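Local coordinates for putative cell adhesion protein (Parabacteroides distasonis, PDB 3LIU) that is probably a fimbrillin, a secreted FimA/Mfa1-family subunit that would assemble into the adhesive pili of this gut bacterium, at residues Val79-Ala84 and Leu136-Thr141; Asp174-Ala179 and Tyr358-Ser363; Ile178-Ala183 and Thr307-Lys312. All coordinates share one frame; numbering follows the deposited sequence.

Contact 1 (Val79-Ala84 and Leu136-Thr141); sequences VYAGEA and LVANTT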
ATOM      1  N   VAL A  79       2.005 -29.698  13.612  1.00 13.34           N
ATOM      2  CA  VAL A  79       3.210 -29.326  12.871  1.00 15.84           C
ATOM      3  C   VAL A  79       4.272 -30.367  13.271  1.00 18.17           C
ATOM      4  O   VAL A  79       3.940 -31.352  13.930  1.00 19.31           O
ATOM      5  CB  VAL A  79       3.658 -27.854  13.202  1.00 16.15           C
ATOM      6  CG1 VAL A  79       2.590 -26.840  12.779  1.00 15.56           C
ATOM      7  CG2 VAL A  79       3.964 -27.662  14.667  1.00 16.15           C
ATOM      8  N   TYR A  80       5.520 -30.196  12.850  1.00 21.86           N
ATOM      9  CA  TYR A  80       6.617 -31.085  13.299  1.00 21.99           C
ATOM     10  C   TYR A  80       7.555 -30.401  14.283  1.00 22.50           C
ATOM     11  O   TYR A  80       7.626 -29.158  14.338  1.00 20.42           O
ATOM     12  CB  TYR A  80       7.416 -31.625  12.102  1.00 24.68           C
ATOM     13  CG  TYR A  80       6.549 -32.354  11.070  1.00 30.80           C
ATOM     14  CD1 TYR A  80       6.100 -33.650  11.307  1.00 34.58           C
ATOM     15  CD2 TYR A  80       6.186 -31.741   9.870  1.00 37.14           C
ATOM     16  CE1 TYR A  80       5.312 -34.327  10.379  1.00 36.83           C
ATOM     17  CE2 TYR A  80       5.393 -32.411   8.930  1.00 39.26           C
ATOM     18  CZ  TYR A  80       4.961 -33.707   9.196  1.00 39.36           C
ATOM     19  OH  TYR A  80       4.173 -34.381   8.285  1.00 42.04           O
ATOM     20  N   ALA A  81       8.265 -31.207  15.082  1.00 21.48           N
ATOM     21  CA  ALA A  81       9.226 -30.653  16.021  1.00 22.71           C
ATOM     22  C   ALA A  81      10.498 -30.206  15.294  1.00 23.21           C
ATOM     23  O   ALA A  81      10.825 -30.706  14.231  1.00 23.54           O
ATOM     24  CB  ALA A  81       9.558 -31.633  17.115  1.00 21.71           C
ATOM     25  N   GLY A  82      11.220 -29.263  15.895  1.00 22.51           N
ATOM     26  CA  GLY A  82      12.479 -28.783  15.327  1.00 20.26           C
ATOM     27  C   GLY A  82      12.491 -27.297  15.114  1.00 20.02           C
ATOM     28  O   GLY A  82      11.485 -26.580  15.365  1.00 17.17           O
ATOM     29  N   GLU A  83      13.657 -26.814  14.689  1.00 19.26           N
ATOM     30  CA  GLU A  83      13.820 -25.417  14.388  1.00 17.37           C
ATOM     31  C   GLU A  83      13.069 -25.119  13.105  1.00 15.99           C
ATOM     32  O   GLU A  83      13.106 -25.909  12.178  1.00 16.60           O
ATOM     33  CB  GLU A  83      15.292 -25.024  14.253  1.00 18.98           C
ATOM     34  CG  GLU A  83      15.477 -23.510  14.215  1.00 21.57           C
ATOM     35  CD  GLU A  83      16.940 -23.072  14.313  1.00 30.73           C
ATOM     36  OE1 GLU A  83      17.841 -23.935  14.487  1.00 23.20           O
ATOM     37  OE2 GLU A  83      17.176 -21.857  14.210  1.00 29.54           O
ATOM     38  N   ALA A  84      12.362 -23.988  13.091  1.00 14.19           N
ATOM     39  CA  ALA A  84      11.565 -23.590  11.952  1.00 14.93           C
ATOM     40  C   ALA A  84      11.509 -22.085  11.778  1.00 12.38           C
ATOM     41  O   ALA A  84      11.696 -21.308  12.731  1.00 14.32           O
ATOM     42  CB  ALA A  84      10.141 -24.174  12.046  1.00 16.09           C
ATOM     43  N   LEU A 136      10.560 -25.639  17.832  1.00 20.03           N
ATOM     44  CA  LEU A 136       9.327 -26.299  18.251  1.00 18.46           C
ATOM     45  C   LEU A 136       9.689 -27.571  19.008  1.00 18.87           C
ATOM     46  O   LEU A 136      10.478 -28.375  18.535  1.00 18.70           O
ATOM     47  CB  LEU A 136       8.426 -26.595  17.025  1.00 18.20           C
ATOM     48  CG  LEU A 136       7.994 -25.370  16.177  1.00 17.11           C
ATOM     49  CD1 LEU A 136       7.445 -25.744  14.778  1.00 14.42           C
ATOM     50  CD2 LEU A 136       6.998 -24.484  16.924  1.00 12.09           C
ATOM     51  N   VAL A 137       9.107 -27.743  20.189  1.00 21.09           N
ATOM     52  CA  VAL A 137       9.378 -28.894  21.054  1.00 20.82           C
ATOM     53  C   VAL A 137       8.395 -30.002  20.716  1.00 19.81           C
ATOM     54  O   VAL A 137       7.198 -29.764  20.514  1.00 18.71           O
ATOM     55  CB  VAL A 137       9.275 -28.492  22.535  1.00 20.84           C
ATOM     56  CG1 VAL A 137       9.398 -29.704  23.454  1.00 20.55           C
ATOM     57  CG2 VAL A 137      10.350 -27.488  22.843  1.00 21.00           C
ATOM     58  N   ALA A 138       8.919 -31.210  20.614  1.00 22.57           N
ATOM     59  CA  ALA A 138       8.106 -32.376  20.230  1.00 24.48           C
ATOM     60  C   ALA A 138       7.083 -32.738  21.304  1.00 22.69           C
ATOM     61  O   ALA A 138       7.293 -32.484  22.494  1.00 21.36           O
ATOM     62  CB  ALA A 138       9.000 -33.577  19.914  1.00 24.63           C
ATOM     63  N   ASN A 139       5.951 -33.280  20.850  1.00 22.60           N
ATOM     64  CA  ASN A 139       4.939 -33.846  21.734  1.00 22.74           C
ATOM     65  C   ASN A 139       4.425 -32.869  22.758  1.00 23.43           C
ATOM     66  O   ASN A 139       4.294 -33.210  23.913  1.00 22.82           O
ATOM     67  CB  ASN A 139       5.506 -35.081  22.440  1.00 23.97           C
ATOM     68  CG  ASN A 139       5.993 -36.116  21.458  1.00 26.90           C
ATOM     69  OD1 ASN A 139       5.342 -36.375  20.447  1.00 37.33           O
ATOM     70  ND2 ASN A 139       7.149 -36.691  21.725  1.00 35.46           N
ATOM     71  N   THR A 140       4.132 -31.648  22.328  1.00 23.75           N
ATOM     72  CA  THR A 140       3.602 -30.645  23.236  1.00 22.00           C
ATOM     73  C   THR A 140       3.019 -29.491  22.457  1.00 20.36           C
ATOM     74  O   THR A 140       3.313 -29.335  21.279  1.00 19.31           O
ATOM     75  CB  THR A 140       4.689 -30.095  24.192  1.00 22.30           C
ATOM     76  OG1 THR A 140       4.041 -29.345  25.215  1.00 27.16           O
ATOM     77  CG2 THR A 140       5.676 -29.194  23.488  1.00 21.83           C
ATOM     78  N   THR A 141       2.214 -28.670  23.126  1.00 20.07           N
ATOM     79  CA  THR A 141       1.699 -27.461  22.519  1.00 19.49           C
ATOM     80  C   THR A 141       2.742 -26.308  22.543  1.00 19.59           C
ATOM     81  O   THR A 141       3.141 -25.836  23.611  1.00 19.91           O
ATOM     82  CB  THR A 141       0.355 -27.029  23.154  1.00 21.05           C
ATOM     83  OG1 THR A 141      -0.618 -28.062  22.951  1.00 23.96           O
ATOM     84  CG2 THR A 141      -0.161 -25.727  22.496  1.00 15.62           C
TER
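The chain bends at Ala-81, between strand 71-80 and strand 82-90, and there meets the end of strand 127-136 in the N-terminal beta domain, which belongs to the transthyretin-like FimA family and here lies far from the centre of the chain. The end pair of the antiparallel strands 82-90 and 127-136 is Gly-82 with Leu-136, a hydrogen-bonded pair with CA atoms 5.0 Å apart. Gly-82 N donates to Leu-136 O at 2.9 Å along an almost straight line, lying in the carbonyl plane on a lone pair. In the return bond, Leu-136 N reaches Gly-82 O at 2.8 Å from above the carbonyl plane, about 50° out of it. The positive phi of Gly-82 (124°) suits a residue without a side chain, since a CB here would collide with the carbonyl oxygen of Ala-81. Beyond the bridge, residues 137-140 turn away toward strand 141-144.

Leu-136 carries the apolar part. With CG anti to its carbonyl carbon (chi1 -59°), its CD1 is brought to the inner side of the bend. That methyl sits 3.4 Å from Tyr-80 O, meets Val-79 CG2 at 4.0 Å, the two side chains crossing at about a right angle, and also touches Ala-84 CB. Leu-19 and Val-50 of neighbouring strands and Trp-56 pack against the same leucine, making it part of the domain core, whereas Tyr-80 turns away and sets its ring edge-to-face with Trp-56. Nearer the surface, Ala-81 CB rests against the CA-CB bond of Ala-138, 3.5 Å from its CB, tighter than ordinary van der Waals contact.

Contact 2 (Asp174-Ala179 and Tyr358-Ser363); sequences DVASIA and YKYEIS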
ATOM      1  N   ASP A 174       0.436  -4.495   4.002  1.00 11.85           N
ATOM      2  CA  ASP A 174       1.128  -4.616   2.744  1.00 12.53           C
ATOM      3  C   ASP A 174       0.733  -3.451   1.790  1.00 13.79           C
ATOM      4  O   ASP A 174       1.246  -3.371   0.689  1.00 14.84           O
ATOM      5  CB  ASP A 174       0.806  -5.978   2.093  1.00 15.31           C
ATOM      6  CG  ASP A 174       1.585  -7.168   2.713  1.00 17.81           C
ATOM      7  OD1 ASP A 174       2.321  -7.022   3.710  1.00 13.10           O
ATOM      8  OD2 ASP A 174       1.462  -8.292   2.157  1.00 12.49           O
ATOM      9  N   VAL A 175      -0.179  -2.557   2.201  1.00 11.23           N
ATOM     10  CA  VAL A 175      -0.593  -1.440   1.381  1.00 10.03           C
ATOM     11  C   VAL A 175      -0.165  -0.112   2.067  1.00 11.86           C
ATOM     12  O   VAL A 175       0.142  -0.097   3.263  1.00 10.77           O
ATOM     13  CB  VAL A 175      -2.135  -1.406   1.107  1.00  9.60           C
ATOM     14  CG1 VAL A 175      -2.577  -2.541   0.176  1.00  8.04           C
ATOM     15  CG2 VAL A 175      -2.911  -1.447   2.411  1.00 10.23           C
ATOM     16  N   ALA A 176      -0.181   0.969   1.290  1.00 10.92           N
ATOM     17  CA  ALA A 176      -0.043   2.368   1.758  1.00 10.07           C
ATOM     18  C   ALA A 176      -1.364   3.059   1.508  1.00 13.71           C
ATOM     19  O   ALA A 176      -2.156   2.604   0.660  1.00 11.95           O
ATOM     20  CB  ALA A 176       1.107   3.129   0.993  1.00 10.41           C
ATOM     21  N   SER A 177      -1.597   4.170   2.230  1.00 10.91           N
ATOM     22  CA  SER A 177      -2.819   4.942   2.093  1.00 12.01           C
ATOM     23  C   SER A 177      -2.457   6.293   1.537  1.00 13.76           C
ATOM     24  O   SER A 177      -1.527   6.920   2.052  1.00 11.67           O
ATOM     25  CB  SER A 177      -3.462   5.138   3.456  1.00 10.83           C
ATOM     26  OG  SER A 177      -4.474   6.142   3.391  1.00 12.27           O
ATOM     27  N   ILE A 178      -3.133   6.732   0.469  1.00 11.09           N
ATOM     28  CA  ILE A 178      -2.849   8.033  -0.111  1.00  9.30           C
ATOM     29  C   ILE A 178      -4.128   8.852  -0.116  1.00 11.27           C
ATOM     30  O   ILE A 178      -5.194   8.382  -0.574  1.00 10.95           O
ATOM     31  CB  ILE A 178      -2.259   7.942  -1.564  1.00 11.75           C
ATOM     32  CG1 ILE A 178      -0.950   7.169  -1.571  1.00 11.36           C
ATOM     33  CG2 ILE A 178      -2.021   9.335  -2.157  1.00 13.33           C
ATOM     34  CD1 ILE A 178      -0.346   6.886  -3.004  1.00  7.13           C
ATOM     35  N   ALA A 179      -4.041  10.071   0.387  1.00 10.08           N
ATOM     36  CA  ALA A 179      -5.206  10.974   0.425  1.00 11.63           C
ATOM     37  C   ALA A 179      -4.806  12.413   0.180  1.00 13.59           C
ATOM     38  O   ALA A 179      -3.691  12.824   0.517  1.00 12.65           O
ATOM     39  CB  ALA A 179      -5.926  10.860   1.743  1.00 12.08           C
ATOM     40  N   TYR A 358       2.192   3.263   5.613  1.00 14.70           N
ATOM     41  CA  TYR A 358       2.219   4.691   5.877  1.00 13.88           C
ATOM     42  C   TYR A 358       1.014   5.333   5.267  1.00 13.68           C
ATOM     43  O   TYR A 358       0.490   4.868   4.270  1.00 11.21           O
ATOM     44  CB  TYR A 358       3.455   5.361   5.257  1.00 16.72           C
ATOM     45  CG  TYR A 358       4.767   5.003   5.917  1.00 15.42           C
ATOM     46  CD1 TYR A 358       5.115   5.526   7.160  1.00 16.89           C
ATOM     47  CD2 TYR A 358       5.645   4.126   5.310  1.00 12.03           C
ATOM     48  CE1 TYR A 358       6.337   5.201   7.753  1.00 16.00           C
ATOM     49  CE2 TYR A 358       6.835   3.765   5.907  1.00 17.14           C
ATOM     50  CZ  TYR A 358       7.189   4.325   7.116  1.00 16.41           C
ATOM     51  OH  TYR A 358       8.381   3.976   7.676  1.00 19.80           O
ATOM     52  N   LYS A 359       0.580   6.425   5.883  1.00 17.47           N
ATOM     53  CA  LYS A 359      -0.473   7.249   5.365  1.00 16.41           C
ATOM     54  C   LYS A 359       0.207   8.484   4.803  1.00 16.33           C
ATOM     55  O   LYS A 359       1.054   9.092   5.468  1.00 17.45           O
ATOM     56  CB  LYS A 359      -1.414   7.680   6.457  1.00 16.47           C
ATOM     57  CG  LYS A 359      -2.280   6.601   6.994  1.00 26.65           C
ATOM     58  CD  LYS A 359      -3.533   7.222   7.557  1.00 27.11           C
ATOM     59  CE  LYS A 359      -4.494   6.178   7.966  1.00 25.73           C
ATOM     60  NZ  LYS A 359      -5.877   6.707   8.115  1.00 31.49           N
ATOM     61  N   TYR A 360      -0.157   8.816   3.570  1.00 12.45           N
ATOM     62  CA  TYR A 360       0.328   9.974   2.854  1.00 12.33           C
ATOM     63  C   TYR A 360      -0.802  10.999   2.812  1.00 14.64           C
ATOM     64  O   TYR A 360      -1.925  10.698   2.339  1.00 16.70           O
ATOM     65  CB  TYR A 360       0.740   9.569   1.440  1.00 15.83           C
ATOM     66  CG  TYR A 360       1.955   8.729   1.403  1.00  9.39           C
ATOM     67  CD1 TYR A 360       1.893   7.376   1.709  1.00 12.73           C
ATOM     68  CD2 TYR A 360       3.188   9.260   1.047  1.00 13.77           C
ATOM     69  CE1 TYR A 360       3.037   6.581   1.672  1.00  9.53           C
ATOM     70  CE2 TYR A 360       4.325   8.475   1.012  1.00 13.27           C
ATOM     71  CZ  TYR A 360       4.262   7.156   1.349  1.00 12.03           C
ATOM     72  OH  TYR A 360       5.413   6.393   1.321  1.00 12.67           O
ATOM     73  N   GLU A 361      -0.539  12.174   3.378  1.00 13.96           N
ATOM     74  CA  GLU A 361      -1.504  13.274   3.410  0.50 14.86           C
ATOM     75  C   GLU A 361      -0.946  14.395   2.570  1.00 16.95           C
ATOM     76  O   GLU A 361       0.079  14.999   2.927  1.00 15.65           O
ATOM     77  CB  GLU A 361      -1.726  13.756   4.840  0.50 17.21           C
ATOM     78  CG  GLU A 361      -2.235  12.691   5.776  0.50 19.40           C
ATOM     79  CD  GLU A 361      -3.666  12.285   5.487  0.50 25.91           C
ATOM     80  OE1 GLU A 361      -4.378  13.043   4.787  0.50 24.90           O
ATOM     81  OE2 GLU A 361      -4.074  11.206   5.961  0.50 28.69           O
ATOM     82  N   ILE A 362      -1.587  14.638   1.411  1.00 17.08           N
ATOM     83  CA  ILE A 362      -1.105  15.593   0.388  1.00 16.47           C
ATOM     84  C   ILE A 362      -1.940  16.886   0.436  1.00 16.86           C
ATOM     85  O   ILE A 362      -3.166  16.844   0.373  1.00 14.47           O
ATOM     86  CB  ILE A 362      -1.170  14.946  -1.028  1.00 16.52           C
ATOM     87  CG1 ILE A 362      -0.311  13.661  -1.033  1.00 20.22           C
ATOM     88  CG2 ILE A 362      -0.749  15.950  -2.117  1.00 19.30           C
ATOM     89  CD1 ILE A 362      -0.304  12.894  -2.281  1.00 19.01           C
ATOM     90  N   SER A 363      -1.271  18.017   0.607  1.00 16.04           N
ATOM     91  CA  SER A 363      -1.912  19.322   0.571  1.00 19.72           C
ATOM     92  C   SER A 363      -1.366  20.097  -0.606  1.00 19.64           C
ATOM     93  O   SER A 363      -0.151  20.321  -0.704  1.00 17.90           O
ATOM     94  CB  SER A 363      -1.623  20.096   1.867  1.00 18.73           C
ATOM     95  OG  SER A 363      -2.113  19.358   2.965  1.00 19.11           O
TER
HETATM   96  O   HOH W   1      -3.764   8.685   3.844  1.00 13.77           O
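Four backbone hydrogen bonds join Ser-177 and Ala-179 to Tyr-358, Tyr-360 and Ile-362 on neighbouring parallel strands, their axes 4.7 Å apart and 12° from alignment. Ser-177 N donates to Tyr-358 O and Ser-177 O accepts from Tyr-360 N; two residues on, Ala-179 does the same between Tyr-360 O and Ile-362 N. In all four the donor lies nearly along the C=O axis.

On the face of Ile-178 and Tyr-360, the tyrosine CG is anti to its carbonyl carbon (chi1 -70°), which lays the ring edge at Ser-177 O, in plane, with CD1 3.5 Å from that oxygen. Its CE1 reaches Ala-176 CB at 4.0 Å, and its OH is held by the backbone of Tyr-353 and Gln-355. Ile-178 and Ile-362 run alongside in the same direction, with CG2 against CD1.

The other face, with Ser-177, Ala-179, Lys-359 and Glu-361, is largely polar. A water donates to Ser-177 OG at 2.7 Å and to Tyr-360 O at 3.1 Å, with a weak third bond to Glu-361 OE2. Ser-177 CB also packs against Lys-359 CG. Glu-281 binds both Ser-177 OG and, by a salt bridge, Lys-359 NZ.

In this fimbrillin-family chain the parallel pair has antiparallel neighbours on both flanks, 282-284 beside 172-185 and 383-391 beside 358-366, while Leu-309 of strand 308-319 packs on Ile-178 and Ile-362.

Contact 3 (Ile178-Ala183 and Thr307-Lys312); sequences IALAGA and TLLIVK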
ATOM      1  N   ILE A 178      -3.133   6.732   0.469  1.00 11.09           N
ATOM      2  CA  ILE A 178      -2.849   8.033  -0.111  1.00  9.30           C
ATOM      3  C   ILE A 178      -4.128   8.852  -0.116  1.00 11.27           C
ATOM      4  O   ILE A 178      -5.194   8.382  -0.574  1.00 10.95           O
ATOM      5  CB  ILE A 178      -2.259   7.942  -1.564  1.00 11.75           C
ATOM      6  CG1 ILE A 178      -0.950   7.169  -1.571  1.00 11.36           C
ATOM      7  CG2 ILE A 178      -2.021   9.335  -2.157  1.00 13.33           C
ATOM      8  CD1 ILE A 178      -0.346   6.886  -3.004  1.00  7.13           C
ATOM      9  N   ALA A 179      -4.041  10.071   0.387  1.00 10.08           N
ATOM     10  CA  ALA A 179      -5.206  10.974   0.425  1.00 11.63           C
ATOM     11  C   ALA A 179      -4.806  12.413   0.180  1.00 13.59           C
ATOM     12  O   ALA A 179      -3.691  12.824   0.517  1.00 12.65           O
ATOM     13  CB  ALA A 179      -5.926  10.860   1.743  1.00 12.08           C
ATOM     14  N   LEU A 180      -5.727  13.155  -0.443  1.00 12.20           N
ATOM     15  CA  LEU A 180      -5.645  14.579  -0.606  1.00 12.30           C
ATOM     16  C   LEU A 180      -6.267  15.226   0.632  1.00 15.18           C
ATOM     17  O   LEU A 180      -7.486  15.119   0.866  1.00 15.29           O
ATOM     18  CB  LEU A 180      -6.407  15.044  -1.871  1.00 11.75           C
ATOM     19  CG  LEU A 180      -6.377  16.551  -2.163  1.00 13.16           C
ATOM     20  CD1 LEU A 180      -5.017  17.003  -2.692  1.00  7.72           C
ATOM     21  CD2 LEU A 180      -7.516  16.987  -3.106  1.00 11.79           C
ATOM     22  N   ALA A 181      -5.416  15.886   1.407  1.00 17.32           N
ATOM     23  CA  ALA A 181      -5.774  16.526   2.650  1.00 19.38           C
ATOM     24  C   ALA A 181      -6.306  17.922   2.371  1.00 20.29           C
ATOM     25  O   ALA A 181      -7.154  18.402   3.079  1.00 19.13           O
ATOM     26  CB  ALA A 181      -4.554  16.597   3.554  1.00 20.38           C
ATOM     27  N   GLY A 182      -5.824  18.582   1.343  1.00 21.45           N
ATOM     28  CA  GLY A 182      -6.434  19.877   0.970  1.00 22.04           C
ATOM     29  C   GLY A 182      -5.932  20.385  -0.363  1.00 20.91           C
ATOM     30  O   GLY A 182      -4.902  19.946  -0.849  1.00 19.73           O
ATOM     31  N   ALA A 183      -6.691  21.292  -0.973  1.00 24.05           N
ATOM     32  CA  ALA A 183      -6.308  21.870  -2.261  1.00 23.93           C
ATOM     33  C   ALA A 183      -6.808  23.284  -2.365  1.00 25.61           C
ATOM     34  O   ALA A 183      -7.936  23.497  -2.776  1.00 29.00           O
ATOM     35  CB  ALA A 183      -6.863  21.052  -3.392  1.00 23.27           C
ATOM     36  N   THR A 307       4.118   6.602  -8.683  1.00 11.63           N
ATOM     37  CA  THR A 307       2.702   6.767  -8.391  1.00 11.65           C
ATOM     38  C   THR A 307       2.366   8.247  -8.261  1.00 12.69           C
ATOM     39  O   THR A 307       3.088   8.988  -7.570  1.00 11.87           O
ATOM     40  CB  THR A 307       2.353   6.031  -7.103  1.00 13.31           C
ATOM     41  OG1 THR A 307       2.657   4.653  -7.285  1.00 10.56           O
ATOM     42  CG2 THR A 307       0.905   6.171  -6.722  1.00  6.81           C
ATOM     43  N   LEU A 308       1.308   8.658  -8.974  1.00 10.92           N
ATOM     44  CA  LEU A 308       0.870  10.059  -9.018  1.00 11.21           C
ATOM     45  C   LEU A 308      -0.468  10.166  -8.340  1.00 12.08           C
ATOM     46  O   LEU A 308      -1.322   9.273  -8.493  1.00 13.67           O
ATOM     47  CB  LEU A 308       0.710  10.564 -10.484  1.00 12.67           C
ATOM     48  CG  LEU A 308       1.881  10.362 -11.447  1.00 12.34           C
ATOM     49  CD1 LEU A 308       1.573  10.856 -12.860  1.00  6.98           C
ATOM     50  CD2 LEU A 308       3.189  11.005 -10.958  1.00 10.87           C
ATOM     51  N   LEU A 309      -0.648  11.278  -7.626  1.00 10.33           N
ATOM     52  CA  LEU A 309      -1.932  11.790  -7.296  1.00 10.84           C
ATOM     53  C   LEU A 309      -2.220  12.952  -8.215  1.00 12.17           C
ATOM     54  O   LEU A 309      -1.445  13.925  -8.304  1.00 11.98           O
ATOM     55  CB  LEU A 309      -2.042  12.196  -5.809  1.00 10.49           C
ATOM     56  CG  LEU A 309      -3.450  12.721  -5.446  1.00 12.35           C
ATOM     57  CD1 LEU A 309      -3.936  12.241  -4.092  1.00 16.97           C
ATOM     58  CD2 LEU A 309      -3.552  14.242  -5.556  1.00 15.44           C
ATOM     59  N   ILE A 310      -3.347  12.852  -8.911  1.00 11.21           N
ATOM     60  CA  ILE A 310      -3.760  13.881  -9.854  1.00 10.62           C
ATOM     61  C   ILE A 310      -5.139  14.422  -9.474  1.00 13.37           C
ATOM     62  O   ILE A 310      -6.089  13.632  -9.226  1.00 12.13           O
ATOM     63  CB  ILE A 310      -3.802  13.304 -11.298  1.00 10.73           C
ATOM     64  CG1 ILE A 310      -2.476  12.623 -11.641  1.00 13.43           C
ATOM     65  CG2 ILE A 310      -4.114  14.436 -12.386  1.00 10.08           C
ATOM     66  CD1 ILE A 310      -2.417  11.991 -13.071  1.00  7.86           C
ATOM     67  N   VAL A 311      -5.248  15.755  -9.372  1.00 13.02           N
ATOM     68  CA  VAL A 311      -6.526  16.427  -9.159  1.00 14.25           C
ATOM     69  C   VAL A 311      -6.999  17.170 -10.407  1.00 13.24           C
ATOM     70  O   VAL A 311      -6.187  17.617 -11.236  1.00 15.56           O
ATOM     71  CB  VAL A 311      -6.508  17.375  -7.938  1.00 16.54           C
ATOM     72  CG1 VAL A 311      -5.878  16.638  -6.696  1.00 15.35           C
ATOM     73  CG2 VAL A 311      -5.752  18.613  -8.252  1.00 13.66           C
ATOM     74  N   LYS A 312      -8.318  17.207 -10.559  1.00 11.04           N
ATOM     75  CA  LYS A 312      -8.980  17.976 -11.598  1.00  9.97           C
ATOM     76  C   LYS A 312      -9.966  18.940 -10.966  1.00 13.09           C
ATOM     77  O   LYS A 312     -10.709  18.556 -10.066  1.00 11.55           O
ATOM     78  CB  LYS A 312      -9.744  17.072 -12.544  1.00 11.01           C
ATOM     79  CG  LYS A 312     -10.113  17.775 -13.876  1.00  9.25           C
ATOM     80  CD  LYS A 312     -11.032  16.978 -14.744  1.00 15.52           C
ATOM     81  CE  LYS A 312     -12.409  16.906 -14.159  1.00 23.26           C
ATOM     82  NZ  LYS A 312     -13.263  16.092 -15.009  1.00 24.33           N
TER
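Strands 178-183 and 308-312 face each other across an apolar layer, in the manner of a beta sandwich: their axes come within 8.9 Å, cross at -43°, and no hydrogen bond passes between the segments. Almost all of the contact is carried by side chains from alternate positions, Ile-178 and Leu-180 on one strand, Thr-307, Leu-309 and Val-311 on the other.

Leu-309 sits in the middle. Its CG is anti to the backbone N (chi1 -179°), so that the isobutyl group rises from its strand toward the facing one, but chi2 of 140° lies off the usual staggered values. CD1 lies against Ile-178 CG2 at 4.0 Å and the backbone N of Leu-180 at 4.2 Å, and CD2 meets Leu-180 CD1. Ile-178 and Leu-309 run antiparallel alongside one another. The isoleucine is extended, which carries its CD1 obliquely across to Thr-307 CG2 at 4.0 Å. That threonine sets CG2 anti to its backbone N, giving its methyl to the layer; OG1 instead bonds Ser-207 O and Asn-287 ND2.

Further along, Leu-180 also holds CG anti to the backbone N, and crosses Val-311 at about a right angle. Both its methyls are near the same valine branch, with CD2 4.0 Å and CD1 4.1 Å from Val-311 CG1, which lies anti to the valine carbonyl carbon. Leu-200 of strand 193-213 and Leu-364 of strand 358-366 pack on this pair as well, extending the layer to both sheets.

With only methyl groups meeting between the side chains, at ordinary van der Waals distances, the two strands are held together by hydrophobic packing rather than by directed bonds.

How the contacts relate
From the N terminus, contact 1 comes first, closing a loop of about fifty residues that contains both helices, within the N-terminal domain. Only after it has closed does the chain reach strand 172-185, from which contacts 2 and 3 both start, sharing Ile-178 and Ala-179. Contact 3 closes first, at 307-312, and its loop lies wholly within the longer one that contact 2 closes at 358-363. Contact 2 pairs strands within a sheet, and contact 3 packs that sheet on the one holding 308-319; their centres are 10 Å apart. Contact 1 lies far off, its centre about 41 Å from that of contact 2.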